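Local structure of calcium homeostasis modulator protein 5 (Homo sapiens, 7D60) at residues 47-52 / 127-132; 72-77 / 99-103; 119-125 / 178-184. The protein probably forms large-pore cation channels in membranes, assembling into an undecameric cone whose gating and conductance are likely regulated by membrane lipids. All blocks are in the same frame, centred on the assembly; numbering follows the deposited sequence.

Contact 1. Residues 47-52 / 127-132; sequences NMTYGL and CAMSGT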
loop_
_atom_site.group_PDB
_atom_site.type_symbol
_atom_site.label_atom_id
_atom_site.label_comp_id
_atom_site.label_asym_id
_atom_site.label_seq_id
_atom_site.Cartn_x
_atom_site.Cartn_y
_atom_site.Cartn_z
ATOM N N ASN A 47 14.340 0.256 55.391
ATOM C CA ASN A 47 14.837 0.930 54.198
ATOM C C ASN A 47 16.194 0.397 53.779
ATOM O O ASN A 47 16.486 0.317 52.583
ATOM C CB ASN A 47 14.938 2.434 54.433
ATOM C CG ASN A 47 13.789 3.183 53.840
ATOM O OD1 ASN A 47 13.027 2.635 53.063
ATOM N ND2 ASN A 47 13.681 4.455 54.167
ATOM N N MET A 48 17.035 0.051 54.753
ATOM C CA MET A 48 18.392 -0.384 54.455
ATOM C C MET A 48 18.402 -1.737 53.764
ATOM O O MET A 48 19.126 -1.926 52.789
ATOM C CB MET A 48 19.216 -0.426 55.737
ATOM C CG MET A 48 20.659 -0.828 55.543
ATOM S SD MET A 48 21.601 0.336 54.545
ATOM C CE MET A 48 22.387 1.309 55.821
ATOM N N THR A 49 17.583 -2.679 54.228
ATOM C CA THR A 49 17.556 -4.006 53.623
ATOM C C THR A 49 16.858 -4.002 52.270
ATOM O O THR A 49 17.238 -4.766 51.382
ATOM C CB THR A 49 16.874 -4.988 54.571
ATOM O OG1 THR A 49 17.362 -4.777 55.898
ATOM C CG2 THR A 49 17.161 -6.419 54.174
ATOM N N TYR A 50 15.862 -3.145 52.082
ATOM C CA TYR A 50 15.086 -3.171 50.849
ATOM C C TYR A 50 15.867 -2.619 49.665
ATOM O O TYR A 50 15.793 -3.169 48.563
ATOM C CB TYR A 50 13.792 -2.389 51.040
ATOM C CG TYR A 50 12.895 -2.364 49.837
ATOM C CD1 TYR A 50 12.762 -1.221 49.079
ATOM C CD2 TYR A 50 12.173 -3.480 49.466
ATOM C CE1 TYR A 50 11.933 -1.189 47.992
ATOM C CE2 TYR A 50 11.347 -3.456 48.371
ATOM C CZ TYR A 50 11.235 -2.309 47.638
ATOM O OH TYR A 50 10.414 -2.275 46.544
ATOM N N GLY A 51 16.615 -1.535 49.861
ATOM C CA GLY A 51 17.345 -0.953 48.753
ATOM C C GLY A 51 18.645 -1.647 48.442
ATOM O O GLY A 51 19.125 -1.564 47.309
ATOM N N LEU A 52 19.214 -2.338 49.417
ATOM C CA LEU A 52 20.477 -3.035 49.270
ATOM C C LEU A 52 20.299 -4.442 48.718
ATOM O O LEU A 52 21.290 -5.089 48.380
ATOM C CB LEU A 52 21.170 -3.070 50.630
ATOM C CG LEU A 52 22.647 -3.290 50.864
ATOM C CD1 LEU A 52 23.372 -2.150 50.229
ATOM C CD2 LEU A 52 22.899 -3.279 52.344
ATOM N N CYS A 127 17.083 5.157 48.663
ATOM C CA CYS A 127 16.304 4.394 49.632
ATOM C C CYS A 127 17.196 3.778 50.704
ATOM O O CYS A 127 16.824 3.748 51.879
ATOM C CB CYS A 127 15.498 3.316 48.903
ATOM S SG CYS A 127 14.195 2.479 49.845
ATOM N N ALA A 128 18.384 3.308 50.332
ATOM C CA ALA A 128 19.224 2.595 51.287
ATOM C C ALA A 128 20.004 3.537 52.197
ATOM O O ALA A 128 20.232 3.216 53.367
ATOM C CB ALA A 128 20.181 1.662 50.549
ATOM N N MET A 129 20.435 4.691 51.688
ATOM C CA MET A 129 21.185 5.648 52.497
ATOM C C MET A 129 20.298 6.426 53.461
ATOM O O MET A 129 20.815 6.992 54.430
ATOM C CB MET A 129 21.951 6.611 51.579
ATOM C CG MET A 129 23.101 7.386 52.208
ATOM S SD MET A 129 24.059 6.469 53.421
ATOM C CE MET A 129 25.144 5.524 52.364
ATOM N N SER A 130 18.981 6.447 53.233
ATOM C CA SER A 130 18.068 7.146 54.131
ATOM C C SER A 130 18.021 6.495 55.507
ATOM O O SER A 130 18.047 7.188 56.529
ATOM C CB SER A 130 16.671 7.188 53.525
ATOM O OG SER A 130 16.705 7.680 52.206
ATOM N N GLY A 131 17.957 5.172 55.558
ATOM C CA GLY A 131 17.896 4.493 56.832
ATOM C C GLY A 131 19.242 4.057 57.362
ATOM O O GLY A 131 19.409 2.891 57.726
ATOM N N THR A 132 20.206 4.973 57.442
ATOM C CA THR A 132 21.568 4.562 57.769
ATOM C C THR A 132 21.787 4.370 59.271
ATOM O O THR A 132 22.410 3.380 59.667
ATOM C CB THR A 132 22.581 5.541 57.159
ATOM O OG1 THR A 132 23.904 5.201 57.590
ATOM C CG2 THR A 132 22.269 6.997 57.471
#
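At the extracellular ends of two transmembrane helices, the first turn of S2 (residues 47-52) lies against the last turn of S3 and the loop it runs into (residues 127-132). The backbones come very close, with the CA of Met48 4.4 Å from the CA of Ala128. Asn47 points its CB toward S3. Asn47 OD1 comes within 3.4 Å of Cys127 SG, Asn47 O sits 3.8 Å from Ala128 CA, and Asn47 CB lies 4.2 Å from the backbone N of Gly131. The lack of a side chain at Gly131 leaves room for Asn47 CB and lets the two backbones come close. The CA-to-CB bond of Met48 points sideways, but the end of its side chain comes nearer: its SD rests 3.4 Å from Ala128 O, and its CE 3.9 Å from Thr132 CA. Tyr50 presents its ring edge to the cysteine, with CD1 4.0 Å from Cys127 SG, a sulfur-aromatic contact; its OH hydrogen-bonds across the subunit interface to Gln180 of a neighbouring subunit. Gly51 faces S3 without a side chain, and its carbonyl C lies 4.2 Å from Ala128 CB. Leu52 adds a looser touch, its N 4.3 Å from Ala128 CB.

Cys127 is joined by a disulfide to Cys41, in the loop after S1, and Asn47 packs on that same cysteine. No hydrogen bond crosses between the two segments. Close van der Waals packing therefore holds them together, while the disulfide ties Cys127 to the loop beside Asn47.

Contact 2. Residues 72-77 / 99-103; sequences RSWRLF and VLGQI. With PA8 (1,2-dioctanoyl-sn-glycero-3-phosphate), chain N.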
loop_
_atom_site.group_PDB
_atom_site.type_symbol
_atom_site.label_atom_id
_atom_site.label_comp_id
_atom_site.label_asym_id
_atom_site.label_seq_id
_atom_site.Cartn_x
_atom_site.Cartn_y
_atom_site.Cartn_z
ATOM N N ARG A 72 34.278 -23.260 28.741
ATOM C CA ARG A 72 35.548 -23.772 29.226
ATOM C C ARG A 72 35.544 -24.066 30.717
ATOM O O ARG A 72 36.547 -24.567 31.234
ATOM C CB ARG A 72 36.673 -22.800 28.884
ATOM C CG ARG A 72 36.799 -21.633 29.810
ATOM C CD ARG A 72 38.235 -21.177 29.871
ATOM N NE ARG A 72 38.580 -20.344 28.728
ATOM C CZ ARG A 72 39.804 -19.906 28.467
ATOM N NH1 ARG A 72 40.809 -20.223 29.271
ATOM N NH2 ARG A 72 40.023 -19.149 27.403
ATOM N N SER A 73 34.450 -23.784 31.418
ATOM C CA SER A 73 34.318 -24.254 32.789
ATOM C C SER A 73 33.844 -25.694 32.854
ATOM O O SER A 73 34.128 -26.381 33.837
ATOM C CB SER A 73 33.352 -23.366 33.569
ATOM O OG SER A 73 32.062 -23.395 32.995
ATOM N N TRP A 74 33.133 -26.164 31.833
ATOM C CA TRP A 74 32.711 -27.555 31.776
ATOM C C TRP A 74 33.773 -28.463 31.187
ATOM O O TRP A 74 33.815 -29.645 31.530
ATOM C CB TRP A 74 31.420 -27.684 30.970
ATOM C CG TRP A 74 30.283 -26.909 31.540
ATOM C CD1 TRP A 74 29.623 -25.883 30.944
ATOM C CD2 TRP A 74 29.664 -27.093 32.820
ATOM N NE1 TRP A 74 28.635 -25.414 31.766
ATOM C CE2 TRP A 74 28.640 -26.140 32.924
ATOM C CE3 TRP A 74 29.877 -27.970 33.886
ATOM C CZ2 TRP A 74 27.833 -26.037 34.049
ATOM C CZ3 TRP A 74 29.079 -27.866 34.996
ATOM C CH2 TRP A 74 28.068 -26.907 35.072
ATOM N N ARG A 75 34.632 -27.942 30.310
ATOM C CA ARG A 75 35.772 -28.714 29.837
ATOM C C ARG A 75 36.783 -28.980 30.934
ATOM O O ARG A 75 37.475 -29.997 30.887
ATOM C CB ARG A 75 36.468 -28.000 28.686
ATOM C CG ARG A 75 35.639 -27.913 27.448
ATOM C CD ARG A 75 36.411 -27.334 26.296
ATOM N NE ARG A 75 36.641 -25.905 26.434
ATOM C CZ ARG A 75 37.453 -25.210 25.646
ATOM N NH1 ARG A 75 38.117 -25.830 24.683
ATOM N NH2 ARG A 75 37.610 -23.908 25.823
ATOM N N LEU A 76 36.880 -28.099 31.917
ATOM C CA LEU A 76 37.844 -28.253 32.992
ATOM C C LEU A 76 37.404 -29.257 34.044
ATOM O O LEU A 76 38.246 -29.987 34.576
ATOM C CB LEU A 76 38.099 -26.898 33.650
ATOM C CG LEU A 76 39.200 -26.799 34.702
ATOM C CD1 LEU A 76 40.552 -26.951 34.056
ATOM C CD2 LEU A 76 39.104 -25.482 35.427
ATOM N N PHE A 77 36.108 -29.335 34.342
ATOM C CA PHE A 77 35.646 -30.063 35.513
ATOM C C PHE A 77 34.976 -31.398 35.224
ATOM O O PHE A 77 34.810 -32.184 36.157
ATOM C CB PHE A 77 34.671 -29.197 36.320
ATOM C CG PHE A 77 35.344 -28.150 37.151
ATOM C CD1 PHE A 77 36.277 -28.504 38.109
ATOM C CD2 PHE A 77 35.053 -26.809 36.968
ATOM C CE1 PHE A 77 36.903 -27.541 38.871
ATOM C CE2 PHE A 77 35.675 -25.845 37.726
ATOM C CZ PHE A 77 36.600 -26.211 38.679
ATOM N N VAL A 99 43.664 -20.853 34.846
ATOM C CA VAL A 99 42.454 -21.074 34.063
ATOM C C VAL A 99 41.226 -20.691 34.874
ATOM O O VAL A 99 40.326 -20.014 34.369
ATOM C CB VAL A 99 42.385 -22.532 33.571
ATOM C CG1 VAL A 99 41.151 -22.745 32.727
ATOM C CG2 VAL A 99 43.612 -22.866 32.767
ATOM N N LEU A 100 41.192 -21.076 36.154
ATOM C CA LEU A 100 40.085 -20.732 37.039
ATOM C C LEU A 100 39.969 -19.233 37.284
ATOM O O LEU A 100 38.869 -18.747 37.565
ATOM C CB LEU A 100 40.243 -21.460 38.372
ATOM C CG LEU A 100 39.030 -21.587 39.289
ATOM C CD1 LEU A 100 37.788 -21.946 38.499
ATOM C CD2 LEU A 100 39.302 -22.618 40.359
ATOM N N GLY A 101 41.072 -18.491 37.174
ATOM C CA GLY A 101 40.990 -17.045 37.213
ATOM C C GLY A 101 40.366 -16.447 35.971
ATOM O O GLY A 101 39.813 -15.349 36.022
ATOM N N GLN A 102 40.433 -17.154 34.844
ATOM C CA GLN A 102 39.856 -16.633 33.611
ATOM C C GLN A 102 38.344 -16.811 33.564
ATOM O O GLN A 102 37.646 -15.973 32.987
ATOM C CB GLN A 102 40.488 -17.311 32.402
ATOM C CG GLN A 102 41.910 -16.915 32.136
ATOM C CD GLN A 102 42.410 -17.456 30.822
ATOM O OE1 GLN A 102 43.217 -18.382 30.785
ATOM N NE2 GLN A 102 41.924 -16.888 29.725
ATOM N N ILE A 103 37.824 -17.907 34.124
ATOM C CA ILE A 103 36.376 -18.076 34.214
ATOM C C ILE A 103 35.782 -17.051 35.174
ATOM O O ILE A 103 34.737 -16.449 34.896
ATOM C CB ILE A 103 36.019 -19.525 34.617
ATOM C CG1 ILE A 103 36.245 -20.506 33.467
ATOM C CG2 ILE A 103 34.587 -19.657 35.071
ATOM C CD1 ILE A 103 37.494 -21.289 33.539
HETATM O O1 PA8 N . 41.696 -15.615 25.508
HETATM O O2 PA8 N . 43.333 -15.475 27.337
HETATM P P1 PA8 N . 42.567 -14.678 26.309
HETATM O O3 PA8 N . 43.542 -13.985 25.387
HETATM O O4 PA8 N . 41.621 -13.551 27.055
HETATM C C1 PA8 N . 42.229 -12.508 27.762
HETATM C C2 PA8 N . 42.014 -12.753 29.254
HETATM C C3 PA8 N . 43.311 -13.274 29.872
HETATM O O5 PA8 N . 43.636 -12.519 31.001
HETATM C C4 PA8 N . 43.383 -13.170 32.211
HETATM O O6 PA8 N . 42.309 -13.601 32.433
HETATM C C5 PA8 N . 44.470 -13.327 33.266
HETATM C C6 PA8 N . 43.873 -13.714 34.617
HETATM C C7 PA8 N . 44.839 -14.517 35.483
HETATM O O7 PA8 N . 41.633 -11.566 29.891
HETATM C C12 PA8 N . 40.393 -11.592 30.548
HETATM O O8 PA8 N . 39.661 -12.518 30.427
HETATM C C13 PA8 N . 39.983 -10.408 31.426
HETATM C C14 PA8 N . 38.479 -10.142 31.403
HETATM C C15 PA8 N . 38.121 -8.741 31.892
HETATM C C16 PA8 N . 38.061 -8.628 33.413
HETATM C C17 PA8 N . 36.885 -7.767 33.875
HETATM C C18 PA8 N . 36.871 -7.545 35.385
HETATM C C19 PA8 N . 35.958 -6.396 35.802
#
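Residues 99-103 lie at the cytoplasmic start of S3, on helix 95-106, and they face the short, weakly bonded helix 72-77 that follows S2. The two segment axes run roughly antiparallel, at 149°, and come no closer than 10.5 Å, so side chains rather than backbones bridge the gap. Val99 points toward the other helix. Val99 CG1 lies 4.4 Å from Leu76 CD2 and 4.3 Å from Arg72 NH1, the latter at the edge of the guanidinium. Leu100 sets off sideways, but its end turns back, bringing CD1 to 4.4 Å from Phe77 CZ at the edge of the ring. Gln102 lies between Arg72 and the bound dioctanoyl phosphatidic acid: its OE1 is 3.4 Å from Arg72 NH1 and its NE2 3.1 Å from phosphate oxygen O2 of the lipid. Gln102 is an experimentally established binding residue for this class of lipid, and the Arg72 guanidinium lies near the same phosphate, with Arg72 NH2 4.3 Å from lipid O1. Ile103 completes the apolar part. Ile103 CD1 packs 3.7 Å from Arg72 CD and Ile103 CG1 4.1 Å from Ser73 CB, so the aliphatic portion of the arginine lies over the isoleucine.

On the probable cytoplasmic side, Leu76 and Val99 both meet Leu268 of the C-terminal region, and Leu76 also touches Ile87 in the loop between the two helices. Trp74 packs on Thr198 and Phe77 on Cys203 of a neighbouring subunit, placing helix 72-77 between S3 of its own chain and helix 168-203 of that subunit.

Contact 3. Residues 119-125 / 178-184; sequences LLNGTFY and QSQILGW. With PA8 (1,2-dioctanoyl-sn-glycero-3-phosphate), chain P.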
loop_
_atom_site.group_PDB
_atom_site.type_symbol
_atom_site.label_atom_id
_atom_site.label_comp_id
_atom_site.label_asym_id
_atom_site.label_seq_id
_atom_site.Cartn_x
_atom_site.Cartn_y
_atom_site.Cartn_z
ATOM N N LEU A 119 23.627 2.489 39.927
ATOM C CA LEU A 119 24.116 3.622 40.698
ATOM C C LEU A 119 24.055 4.936 39.933
ATOM O O LEU A 119 24.051 5.996 40.561
ATOM C CB LEU A 119 25.551 3.374 41.155
ATOM C CG LEU A 119 25.757 2.524 42.401
ATOM C CD1 LEU A 119 27.220 2.229 42.580
ATOM C CD2 LEU A 119 25.215 3.202 43.626
ATOM N N LEU A 120 24.010 4.900 38.604
ATOM C CA LEU A 120 23.822 6.112 37.820
ATOM C C LEU A 120 22.365 6.532 37.736
ATOM O O LEU A 120 22.081 7.647 37.293
ATOM C CB LEU A 120 24.370 5.928 36.404
ATOM C CG LEU A 120 25.881 5.959 36.181
ATOM C CD1 LEU A 120 26.177 5.980 34.701
ATOM C CD2 LEU A 120 26.516 7.137 36.866
ATOM N N ASN A 121 21.442 5.665 38.128
ATOM C CA ASN A 121 20.022 5.967 38.249
ATOM C C ASN A 121 19.746 5.847 39.743
ATOM O O ASN A 121 19.402 4.772 40.238
ATOM C CB ASN A 121 19.187 5.004 37.403
ATOM C CG ASN A 121 17.707 5.080 37.705
ATOM O OD1 ASN A 121 16.991 5.908 37.150
ATOM N ND2 ASN A 121 17.239 4.205 38.582
ATOM N N GLY A 122 19.918 6.948 40.468
ATOM C CA GLY A 122 20.119 6.868 41.901
ATOM C C GLY A 122 18.916 6.625 42.787
ATOM O O GLY A 122 18.774 7.283 43.818
ATOM N N THR A 123 18.062 5.668 42.432
ATOM C CA THR A 123 16.896 5.377 43.253
ATOM C C THR A 123 17.153 4.297 44.292
ATOM O O THR A 123 16.554 4.343 45.369
ATOM C CB THR A 123 15.719 4.954 42.378
ATOM O OG1 THR A 123 16.032 3.727 41.717
ATOM C CG2 THR A 123 15.439 6.004 41.335
ATOM N N PHE A 124 18.031 3.334 44.010
ATOM C CA PHE A 124 18.293 2.281 44.984
ATOM C C PHE A 124 19.192 2.765 46.108
ATOM O O PHE A 124 19.079 2.281 47.236
ATOM C CB PHE A 124 18.934 1.058 44.321
ATOM C CG PHE A 124 18.126 0.453 43.205
ATOM C CD1 PHE A 124 18.762 -0.181 42.158
ATOM C CD2 PHE A 124 16.749 0.498 43.205
ATOM C CE1 PHE A 124 18.043 -0.741 41.128
ATOM C CE2 PHE A 124 16.027 -0.058 42.170
ATOM C CZ PHE A 124 16.676 -0.679 41.135
ATOM N N TYR A 125 20.089 3.707 45.825
ATOM C CA TYR A 125 20.972 4.239 46.855
ATOM C C TYR A 125 20.256 5.245 47.738
ATOM O O TYR A 125 20.585 5.364 48.920
ATOM C CB TYR A 125 22.199 4.876 46.201
ATOM C CG TYR A 125 23.211 5.519 47.132
ATOM C CD1 TYR A 125 24.252 4.781 47.665
ATOM C CD2 TYR A 125 23.147 6.877 47.443
ATOM C CE1 TYR A 125 25.179 5.362 48.499
ATOM C CE2 TYR A 125 24.066 7.461 48.272
ATOM C CZ TYR A 125 25.079 6.701 48.796
ATOM O OH TYR A 125 26.000 7.287 49.623
ATOM N N GLN A 178 25.276 11.812 45.272
ATOM C CA GLN A 178 26.311 10.985 45.875
ATOM C C GLN A 178 26.384 9.611 45.230
ATOM O O GLN A 178 27.445 8.986 45.238
ATOM C CB GLN A 178 26.057 10.828 47.369
ATOM C CG GLN A 178 26.801 11.796 48.240
ATOM C CD GLN A 178 26.369 11.705 49.685
ATOM O OE1 GLN A 178 25.595 10.828 50.054
ATOM N NE2 GLN A 178 26.868 12.612 50.510
ATOM N N SER A 179 25.273 9.124 44.683
ATOM C CA SER A 179 25.265 7.820 44.041
ATOM C C SER A 179 25.834 7.882 42.637
ATOM O O SER A 179 26.447 6.918 42.174
ATOM C CB SER A 179 23.849 7.266 43.995
ATOM O OG SER A 179 23.182 7.685 42.829
ATOM N N GLN A 180 25.630 8.996 41.937
ATOM C CA GLN A 180 26.149 9.125 40.587
ATOM C C GLN A 180 27.650 9.362 40.565
ATOM O O GLN A 180 28.286 9.115 39.542
ATOM C CB GLN A 180 25.421 10.246 39.859
ATOM C CG GLN A 180 24.007 9.888 39.513
ATOM C CD GLN A 180 23.307 10.969 38.746
ATOM O OE1 GLN A 180 23.492 12.148 39.014
ATOM N NE2 GLN A 180 22.498 10.576 37.781
ATOM N N ILE A 181 28.230 9.829 41.667
ATOM C CA ILE A 181 29.679 9.935 41.754
ATOM C C ILE A 181 30.291 8.559 41.983
ATOM O O ILE A 181 31.322 8.218 41.392
ATOM C CB ILE A 181 30.058 10.947 42.852
ATOM C CG1 ILE A 181 29.729 12.363 42.389
ATOM C CG2 ILE A 181 31.520 10.870 43.221
ATOM C CD1 ILE A 181 29.794 13.382 43.484
ATOM N N LEU A 182 29.644 7.729 42.801
ATOM C CA LEU A 182 30.081 6.349 42.983
ATOM C C LEU A 182 29.854 5.495 41.746
ATOM O O LEU A 182 30.546 4.494 41.569
ATOM C CB LEU A 182 29.356 5.711 44.163
ATOM C CG LEU A 182 29.699 6.212 45.559
ATOM C CD1 LEU A 182 28.718 5.634 46.553
ATOM C CD2 LEU A 182 31.113 5.829 45.919
ATOM N N GLY A 183 28.892 5.855 40.901
ATOM C CA GLY A 183 28.691 5.123 39.668
ATOM C C GLY A 183 29.777 5.375 38.648
ATOM O O GLY A 183 30.047 4.518 37.808
ATOM N N TRP A 184 30.411 6.546 38.698
ATOM C CA TRP A 184 31.528 6.837 37.811
ATOM C C TRP A 184 32.857 6.375 38.378
ATOM O O TRP A 184 33.788 6.140 37.609
ATOM C CB TRP A 184 31.603 8.333 37.502
ATOM C CG TRP A 184 30.584 8.812 36.524
ATOM C CD1 TRP A 184 29.586 9.698 36.765
ATOM C CD2 TRP A 184 30.466 8.443 35.146
ATOM N NE1 TRP A 184 28.845 9.899 35.633
ATOM C CE2 TRP A 184 29.367 9.142 34.622
ATOM C CE3 TRP A 184 31.183 7.590 34.304
ATOM C CZ2 TRP A 184 28.965 9.011 33.301
ATOM C CZ3 TRP A 184 30.781 7.463 32.997
ATOM C CH2 TRP A 184 29.683 8.167 32.506
HETATM O O1 PA8 P . 15.822 11.232 35.466
HETATM O O2 PA8 P . 17.400 9.890 36.812
HETATM P P1 PA8 P . 16.171 9.842 35.936
HETATM O O3 PA8 P . 15.012 9.284 36.724
HETATM O O4 PA8 P . 16.472 8.882 34.631
HETATM C C1 PA8 P . 17.618 8.081 34.660
HETATM C C2 PA8 P . 17.844 7.455 33.283
HETATM C C3 PA8 P . 19.124 6.622 33.340
HETATM O O5 PA8 P . 19.900 6.828 32.189
HETATM C C4 PA8 P . 21.030 5.999 32.108
HETATM O O6 PA8 P . 21.295 5.260 32.996
HETATM C C5 PA8 P . 21.942 6.031 30.885
HETATM C C6 PA8 P . 23.316 5.449 31.211
HETATM C C7 PA8 P . 24.022 4.863 29.993
HETATM O O7 PA8 P . 16.761 6.627 32.960
HETATM C C12 PA8 P . 15.888 7.089 31.963
HETATM O O8 PA8 P . 15.169 8.007 32.175
HETATM C C13 PA8 P . 15.831 6.388 30.606
HETATM C C14 PA8 P . 16.926 6.852 29.651
HETATM C C15 PA8 P . 17.906 5.731 29.309
HETATM C C16 PA8 P . 18.746 6.063 28.078
HETATM C C17 PA8 P . 18.060 5.676 26.770
HETATM C C18 PA8 P . 18.796 4.550 26.047
#
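The break in S3 beside a phosphatidic acid site is where residues 119-125 meet S4 (residues 178-184). Asn121, a lipid-binding residue, brings its OD1 to 3.4 Å from C1 of the bound lipid, and Gly122 centres an inverse gamma turn before the helix resumes. Two S4 side chains bond to carbonyls at this break: Ser179 OG donates to Leu119 O (3.0 Å), and Gln180 NE2 donates to Leu120 O (3.0 Å). Close packing depends on Gly183, whose CA lies 3.9 Å from Leu119 CB and 4.1 Å from Leu120 CD2. Leu120 CD2 also sits over the five-membered ring of Trp184 in a CH-pi contact, 4.0 Å from its centroid. Past the turn, Tyr125 CD2 packs 3.5 Å from Ser179 CB, and Tyr125 CE1 lies 4.0 Å from Leu182 CD1.

Gln180 OE1 hydrogen-bonds to Tyr50 of a neighbouring subunit. S4 thus supplies donors to carbonyls at the interrupted helix while the same glutamine ties the site to the next protomer.

Overall arrangement
All three contacts are largely buried, but at different levels of the membrane. Contacts 1 and 3 lie toward the extracellular side, their centres about 13 Å apart; they share helix 123-130 and touch where Gly51 O packs 4.0 Å from Phe124 CB. Contact 2 lies at the cytoplasmic end, its nearest atoms about 22 Å from either. S3 enters every one, paired with S2, with the helix after S2, and with S4. Contact 1 has a disulfide cysteine and no hydrogen bond between its segments, contact 3 uses two side-chain-to-carbonyl bonds, and contact 2 combines spaced apolar side chains with a polar end at a lipid phosphate. Tyr50 and Gln180 connect contacts 1 and 3 between subunits, whereas contacts 2 and 3 each border a lipid.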